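Local coordinates for protein sensor histidine kinase PdtaS (Mycobacterium tuberculosis, PDB 2YKF) that probably autophosphorylates on a histidine with ATP when c-di-GMP binds its sensor region, starting the PdtaR/PdtaS signalling cascade of adaptation to poor nutrient conditions, at residues I218-R222 / V234-V238; H237-L241 / R263-L267; G64-V68 / R130-E134. All blocks are in the same frame, centred on the assembly; numbering follows the deposited sequence.

Contact 1: I218-R222 / V234-V238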
loop_
_atom_site.group_PDB
_atom_site.type_symbol
_atom_site.label_atom_id
_atom_site.label_comp_id
_atom_site.label_asym_id
_atom_site.label_seq_id
_atom_site.Cartn_x
_atom_site.Cartn_y
_atom_site.Cartn_z
ATOM N N ILE A 218 23.691 8.713 -2.776
ATOM C CA ILE A 218 23.971 9.502 -3.990
ATOM C C ILE A 218 24.990 8.865 -4.940
ATOM O O ILE A 218 24.749 8.796 -6.141
ATOM C CB ILE A 218 24.358 10.915 -3.648
ATOM C CG1 ILE A 218 23.149 11.592 -3.022
ATOM C CG2 ILE A 218 24.890 11.659 -4.893
ATOM C CD1 ILE A 218 21.799 11.369 -3.886
ATOM N N ASP A 219 26.105 8.343 -4.409
ATOM C CA ASP A 219 27.113 7.698 -5.276
ATOM C C ASP A 219 26.624 6.452 -6.044
ATOM O O ASP A 219 27.052 6.199 -7.158
ATOM C CB ASP A 219 28.361 7.366 -4.481
ATOM C CG ASP A 219 29.086 8.633 -4.003
ATOM O OD1 ASP A 219 28.819 9.743 -4.587
ATOM O OD2 ASP A 219 29.893 8.507 -3.037
ATOM N N ALA A 220 25.776 5.646 -5.394
ATOM C CA ALA A 220 25.085 4.523 -6.008
ATOM C C ALA A 220 24.010 4.988 -7.003
ATOM O O ALA A 220 23.752 4.324 -8.018
ATOM C CB ALA A 220 24.419 3.712 -4.922
ATOM N N THR A 221 23.351 6.094 -6.702
ATOM C CA THR A 221 22.131 6.466 -7.435
ATOM C C THR A 221 22.434 7.351 -8.638
ATOM O O THR A 221 21.915 7.127 -9.752
ATOM C CB THR A 221 21.135 7.166 -6.501
ATOM O OG1 THR A 221 20.855 6.272 -5.426
ATOM C CG2 THR A 221 19.807 7.455 -7.228
ATOM N N ARG A 222 23.282 8.367 -8.413
ATOM C CA ARG A 222 23.568 9.332 -9.473
ATOM C C ARG A 222 23.890 8.717 -10.851
ATOM O O ARG A 222 23.273 9.133 -11.823
ATOM C CB ARG A 222 24.600 10.384 -9.030
ATOM C CG ARG A 222 24.565 11.621 -9.916
ATOM C CD ARG A 222 25.569 12.662 -9.478
ATOM N NE ARG A 222 25.610 13.616 -10.583
ATOM C CZ ARG A 222 25.511 14.921 -10.446
ATOM N NH1 ARG A 222 25.419 15.490 -9.231
ATOM N NH2 ARG A 222 25.530 15.662 -11.529
ATOM N N VAL A 234 18.656 15.262 -7.827
ATOM C CA VAL A 234 18.532 14.259 -6.800
ATOM C C VAL A 234 19.700 14.342 -5.830
ATOM O O VAL A 234 19.514 14.337 -4.610
ATOM C CB VAL A 234 18.412 12.880 -7.449
ATOM C CG1 VAL A 234 18.585 11.741 -6.359
ATOM C CG2 VAL A 234 17.063 12.842 -8.081
ATOM N N ASP A 235 20.897 14.385 -6.381
ATOM C CA ASP A 235 22.128 14.641 -5.637
ATOM C C ASP A 235 22.001 15.884 -4.701
ATOM O O ASP A 235 22.165 15.762 -3.447
ATOM C CB ASP A 235 23.308 14.799 -6.642
ATOM C CG ASP A 235 24.682 14.969 -5.928
ATOM O OD1 ASP A 235 24.694 15.241 -4.696
ATOM O OD2 ASP A 235 25.729 14.787 -6.584
ATOM N N GLU A 236 21.657 17.041 -5.257
ATOM C CA GLU A 236 21.449 18.255 -4.425
ATOM C C GLU A 236 20.350 18.111 -3.357
ATOM O O GLU A 236 20.495 18.569 -2.228
ATOM C CB GLU A 236 21.150 19.493 -5.286
ATOM C CG GLU A 236 22.438 20.001 -5.997
ATOM C CD GLU A 236 23.562 20.392 -4.998
ATOM O OE1 GLU A 236 23.265 21.036 -3.932
ATOM O OE2 GLU A 236 24.751 20.060 -5.283
ATOM N N HIS A 237 19.239 17.518 -3.741
ATOM C CA HIS A 237 18.160 17.271 -2.789
ATOM C C HIS A 237 18.629 16.514 -1.591
ATOM O O HIS A 237 18.443 16.956 -0.468
ATOM C CB HIS A 237 17.011 16.501 -3.414
ATOM C CG HIS A 237 15.966 16.130 -2.412
ATOM N ND1 HIS A 237 15.256 17.077 -1.686
ATOM C CD2 HIS A 237 15.560 14.918 -1.967
ATOM C CE1 HIS A 237 14.428 16.453 -0.861
ATOM N NE2 HIS A 237 14.600 15.143 -1.008
ATOM N N VAL A 238 19.245 15.386 -1.821
ATOM C CA VAL A 238 19.676 14.538 -0.726
ATOM C C VAL A 238 20.719 15.255 0.168
ATOM O O VAL A 238 20.610 15.214 1.407
ATOM C CB VAL A 238 20.192 13.191 -1.247
ATOM C CG1 VAL A 238 20.849 12.415 -0.145
ATOM C CG2 VAL A 238 19.006 12.348 -1.797
#
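Ile218 and Asp235 lie at the heart of this helix-helix contact: their CA atoms are the nearest across the two segments, 5.7 Å apart, and both CA-to-CB bonds point at the opposite helix. Ile218 has both chi angles in the m well, which sends its CD1 into the surface of the partner helix. There Ile218 CD1 packs 3.6 Å from Val238 CB and 4.1 Å from Val234 CG1, so the methyl sits against two valines one helical turn apart, the same turn that is closed by the hydrogen bond from Val238 N to Val234 O at 3.0 Å. Its other branch lies on Asp235, with Ile218 CG2 3.5 Å from Asp235 CG. The two helices belong to the PAS-like domain of the sensor region, in the part of the chain that connects strand 192-195 to strand 250-255; the short helix 217-221 packs here on the longer helix 228-243. Beside this apolar patch Asp235 also carries the charge of the contact. Arg222, largely extended, brings its NH1 to 2.8 Å from Asp235 OD2 in a hydrogen-bonded salt bridge, the carboxylate oxygen lying near the guanidinium plane. Both partners have further bonds: Asp235 OD1 accepts from Gln239 NE2, one turn further along the helix, while Arg222 NH1 also meets His232 ND1.

Contact 2: H237-L241 / R263-L267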
loop_
_atom_site.group_PDB
_atom_site.type_symbol
_atom_site.label_atom_id
_atom_site.label_comp_id
_atom_site.label_asym_id
_atom_site.label_seq_id
_atom_site.Cartn_x
_atom_site.Cartn_y
_atom_site.Cartn_z
ATOM N N HIS A 237 19.239 17.518 -3.741
ATOM C CA HIS A 237 18.160 17.271 -2.789
ATOM C C HIS A 237 18.629 16.514 -1.591
ATOM O O HIS A 237 18.443 16.956 -0.468
ATOM C CB HIS A 237 17.011 16.501 -3.414
ATOM C CG HIS A 237 15.966 16.130 -2.412
ATOM N ND1 HIS A 237 15.256 17.077 -1.686
ATOM C CD2 HIS A 237 15.560 14.918 -1.967
ATOM C CE1 HIS A 237 14.428 16.453 -0.861
ATOM N NE2 HIS A 237 14.600 15.143 -1.008
ATOM N N VAL A 238 19.245 15.386 -1.821
ATOM C CA VAL A 238 19.676 14.538 -0.726
ATOM C C VAL A 238 20.719 15.255 0.168
ATOM O O VAL A 238 20.610 15.214 1.407
ATOM C CB VAL A 238 20.192 13.191 -1.247
ATOM C CG1 VAL A 238 20.849 12.415 -0.145
ATOM C CG2 VAL A 238 19.006 12.348 -1.797
ATOM N N GLN A 239 21.678 15.961 -0.449
ATOM C CA GLN A 239 22.591 16.820 0.332
ATOM C C GLN A 239 21.861 17.827 1.209
ATOM O O GLN A 239 22.217 17.948 2.345
ATOM C CB GLN A 239 23.567 17.571 -0.564
ATOM C CG GLN A 239 24.477 16.654 -1.365
ATOM C CD GLN A 239 25.565 17.478 -2.054
ATOM O OE1 GLN A 239 26.112 18.391 -1.437
ATOM N NE2 GLN A 239 25.842 17.195 -3.345
ATOM N N ASP A 240 20.868 18.540 0.665
ATOM C CA ASP A 240 20.045 19.492 1.425
ATOM C C ASP A 240 19.213 18.845 2.540
ATOM O O ASP A 240 18.973 19.442 3.620
ATOM C CB ASP A 240 19.062 20.229 0.495
ATOM C CG ASP A 240 19.764 21.232 -0.437
ATOM O OD1 ASP A 240 20.972 21.491 -0.223
ATOM O OD2 ASP A 240 19.111 21.747 -1.386
ATOM N N LEU A 241 18.693 17.661 2.241
ATOM C CA LEU A 241 17.877 16.912 3.180
ATOM C C LEU A 241 18.627 16.658 4.476
ATOM O O LEU A 241 18.134 16.963 5.593
ATOM C CB LEU A 241 17.525 15.556 2.523
ATOM C CG LEU A 241 16.530 14.592 3.150
ATOM C CD1 LEU A 241 15.204 15.252 3.148
ATOM C CD2 LEU A 241 16.527 13.299 2.287
ATOM N N ARG A 263 10.194 9.031 -2.371
ATOM C CA ARG A 263 9.746 10.000 -1.372
ATOM C C ARG A 263 10.781 10.075 -0.213
ATOM O O ARG A 263 11.163 9.035 0.357
ATOM C CB ARG A 263 8.399 9.598 -0.826
ATOM C CG ARG A 263 7.962 10.597 0.200
ATOM C CD ARG A 263 6.795 10.160 0.901
ATOM N NE ARG A 263 6.558 11.041 2.048
ATOM C CZ ARG A 263 5.617 10.789 2.929
ATOM N NH1 ARG A 263 4.881 9.677 2.785
ATOM N NH2 ARG A 263 5.422 11.623 3.948
ATOM N N THR A 264 11.304 11.276 0.064
ATOM C CA THR A 264 12.314 11.441 1.094
ATOM C C THR A 264 11.638 12.106 2.312
ATOM O O THR A 264 10.656 12.872 2.168
ATOM C CB THR A 264 13.495 12.328 0.610
ATOM O OG1 THR A 264 12.994 13.651 0.261
ATOM C CG2 THR A 264 14.102 11.718 -0.693
ATOM N N LEU A 265 12.179 11.784 3.482
ATOM C CA LEU A 265 11.688 12.253 4.797
ATOM C C LEU A 265 12.909 12.472 5.656
ATOM O O LEU A 265 13.606 11.530 5.966
ATOM C CB LEU A 265 10.893 11.153 5.506
ATOM C CG LEU A 265 9.549 10.925 4.947
ATOM C CD1 LEU A 265 9.806 9.745 3.985
ATOM C CD2 LEU A 265 8.625 10.543 6.136
ATOM N N PRO A 266 13.254 13.724 5.927
ATOM C CA PRO A 266 14.413 13.953 6.797
ATOM C C PRO A 266 14.051 13.523 8.245
ATOM O O PRO A 266 12.886 13.648 8.657
ATOM C CB PRO A 266 14.630 15.464 6.695
ATOM C CG PRO A 266 13.325 16.042 6.289
ATOM C CD PRO A 266 12.595 14.965 5.487
ATOM N N LEU A 267 14.992 12.955 8.987
ATOM C CA LEU A 267 14.660 12.557 10.350
ATOM C C LEU A 267 15.480 13.390 11.300
ATOM O O LEU A 267 16.697 13.569 11.070
ATOM C CB LEU A 267 14.942 11.107 10.569
ATOM C CG LEU A 267 14.212 10.149 9.602
ATOM C CD1 LEU A 267 14.780 8.831 9.805
ATOM C CD2 LEU A 267 12.749 10.094 9.933
#
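In the PAS-like domain, helix 228-243 lies along one face of the antiparallel five-stranded sheet; the axes of 237-241 and 263-267 run at 23° to each other and approach to 9.5 Å. Along the strand, side chains alternate between the helix and the other face. Arg263 points away and forms a salt bridge with Glu30 of helix 18-38, in the GAF region. Thr264 faces the helix: its CB lies 3.6 Å from Leu241 CD2, and its OG1 makes a short 2.5 Å hydrogen bond with His237 NE2, at the edge of the imidazole ring one turn before Leu241. The same hydroxyl also bonds to the backbone N of Met249. Leu265 points away again and touches Leu33 and Phe164. Pro266 returns to the helix side, whereas Leu267, next along, points to the far side, against helix 143-161. Leu241 therefore bridges Thr264 and Pro266, two residues apart on the same face, with Leu241 CD1 packed 3.5 Å from Pro266 CD.

Contact 3: G64-V68 / R130-E134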
loop_
_atom_site.group_PDB
_atom_site.type_symbol
_atom_site.label_atom_id
_atom_site.label_comp_id
_atom_site.label_asym_id
_atom_site.label_seq_id
_atom_site.Cartn_x
_atom_site.Cartn_y
_atom_site.Cartn_z
ATOM N N GLY A 64 0.120 -5.426 8.462
ATOM C CA GLY A 64 -0.229 -6.556 9.370
ATOM C C GLY A 64 -1.672 -6.485 9.814
ATOM O O GLY A 64 -2.385 -5.510 9.496
ATOM N N PRO A 65 -2.145 -7.499 10.571
ATOM C CA PRO A 65 -3.566 -7.440 11.062
ATOM C C PRO A 65 -3.894 -6.283 11.975
ATOM O O PRO A 65 -3.053 -5.853 12.740
ATOM C CB PRO A 65 -3.717 -8.762 11.856
ATOM C CG PRO A 65 -2.348 -9.175 12.193
ATOM C CD PRO A 65 -1.479 -8.754 11.012
ATOM N N THR A 66 -5.137 -5.813 11.921
ATOM C CA THR A 66 -5.623 -4.815 12.860
ATOM C C THR A 66 -6.025 -5.528 14.190
ATOM O O THR A 66 -6.333 -6.698 14.178
ATOM C CB THR A 66 -6.853 -4.088 12.272
ATOM O OG1 THR A 66 -7.242 -3.016 13.112
ATOM C CG2 THR A 66 -8.084 -5.023 12.161
ATOM N N VAL A 67 -6.062 -4.794 15.278
ATOM C CA VAL A 67 -6.665 -5.291 16.527
ATOM C C VAL A 67 -7.796 -4.372 16.892
ATOM O O VAL A 67 -8.467 -4.556 17.915
ATOM C CB VAL A 67 -5.632 -5.446 17.657
ATOM C CG1 VAL A 67 -4.542 -6.465 17.176
ATOM C CG2 VAL A 67 -5.023 -4.061 18.079
ATOM N N VAL A 68 -8.094 -3.423 15.998
ATOM C CA VAL A 68 -9.214 -2.545 16.208
ATOM C C VAL A 68 -10.195 -2.717 15.048
ATOM O O VAL A 68 -10.130 -2.004 14.053
ATOM C CB VAL A 68 -8.770 -1.063 16.405
ATOM C CG1 VAL A 68 -9.886 -0.247 16.936
ATOM C CG2 VAL A 68 -7.525 -1.025 17.332
ATOM N N ARG A 130 -1.515 3.789 20.238
ATOM C CA ARG A 130 -1.066 2.720 19.371
ATOM C C ARG A 130 -1.593 1.344 19.892
ATOM O O ARG A 130 -1.505 1.056 21.099
ATOM C CB ARG A 130 0.465 2.730 19.335
ATOM C CG ARG A 130 1.165 1.687 18.469
ATOM C CD ARG A 130 2.732 1.876 18.551
ATOM N NE ARG A 130 3.544 0.820 17.868
ATOM C CZ ARG A 130 4.866 0.913 17.600
ATOM N NH1 ARG A 130 5.559 2.009 17.925
ATOM N NH2 ARG A 130 5.507 -0.078 16.977
ATOM N N HIS A 131 -2.164 0.518 19.022
ATOM C CA HIS A 131 -2.708 -0.758 19.466
ATOM C C HIS A 131 -2.154 -1.793 18.539
ATOM O O HIS A 131 -2.118 -1.566 17.314
ATOM C CB HIS A 131 -4.215 -0.736 19.333
ATOM C CG HIS A 131 -4.878 0.454 19.962
ATOM N ND1 HIS A 131 -5.781 0.337 20.997
ATOM C CD2 HIS A 131 -4.848 1.769 19.634
ATOM C CE1 HIS A 131 -6.248 1.540 21.306
ATOM N NE2 HIS A 131 -5.709 2.423 20.480
ATOM N N GLN A 132 -1.685 -2.917 19.068
ATOM C CA GLN A 132 -1.123 -3.915 18.210
ATOM C C GLN A 132 -1.280 -5.304 18.771
ATOM O O GLN A 132 -1.607 -5.435 19.950
ATOM C CB GLN A 132 0.344 -3.586 17.972
ATOM C CG GLN A 132 1.261 -3.809 19.171
ATOM C CD GLN A 132 2.648 -3.208 18.925
ATOM O OE1 GLN A 132 3.324 -3.532 17.934
ATOM N NE2 GLN A 132 3.063 -2.319 19.817
ATOM N N PRO A 133 -1.059 -6.342 17.936
ATOM C CA PRO A 133 -1.306 -7.706 18.384
ATOM C C PRO A 133 -0.491 -8.052 19.607
ATOM O O PRO A 133 0.613 -7.492 19.809
ATOM C CB PRO A 133 -0.878 -8.550 17.187
ATOM C CG PRO A 133 -1.030 -7.622 16.000
ATOM C CD PRO A 133 -0.554 -6.327 16.545
ATOM N N GLU A 134 -1.066 -8.902 20.465
ATOM C CA GLU A 134 -0.332 -9.426 21.639
ATOM C C GLU A 134 0.916 -10.150 21.130
ATOM O O GLU A 134 0.922 -10.643 19.970
ATOM C CB GLU A 134 -1.206 -10.312 22.562
ATOM C CG GLU A 134 -1.856 -11.549 21.929
ATOM C CD GLU A 134 -2.045 -12.721 22.944
ATOM O OE1 GLU A 134 -1.695 -12.561 24.156
ATOM O OE2 GLU A 134 -2.520 -13.811 22.514
#
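No hydrogen bond crosses between 64-68 and 130-134, although the backbones pass close, with Val67 CA and Gln132 CA 6.0 Å apart. The loop runs obliquely over the end of strand 123-131, their touching parts 137° apart in direction, and meets it mainly through Val67. Val67 CG2 lies 3.6 Å from His131 CB, while Val67 CG1 is 3.6 Å from Pro133 N and 3.9 Å from Pro133 CG, so the side chain straddles the point where the strand gives way to loop. Val68 adds its CG2 at 3.9 Å from His131 CB, and Pro65 CG approaches Pro133 CG at 4.3 Å. Within the loop, Val68 N donates to Thr66 OG1 at 3.0 Å, an ST turn. Asp41, at the start of the neighbouring strand 41-47, accepts a hydrogen bond from Val67 N on OD2, and its OD1 bonds to Thr66 OG1. This is packing in the GAF domain, joining the loop between strands 53-59 and 76-77 to the end of strand 123-131; Pro65 also touches Arg139 of the second subunit. With only van der Waals contacts between these segments, their fit depends on shape, and polar bonds to the loop come from other partners, among them Asp41 and Arg60.

How the contacts relate
Contacts 1 and 2 are consecutive uses of helix 228-243 in the PAS-like domain: they share His237 and Val238, and their centres are 10 Å apart. The helix thus receives helix 217-221 at one place and rests on the sheet at the next. Contact 3 belongs to the GAF domain on the opposite side of the chain's centre, its own centre 37 Å from contact 1 and 31 Å from contact 2; even the nearest atoms of contacts 2 and 3 are about 13 Å apart. No signalling ligand marks a pocket at these contacts; a sulfate, probably from the crystallisation liquor, lies about 5 Å from the Pro65 side chain in contact 3.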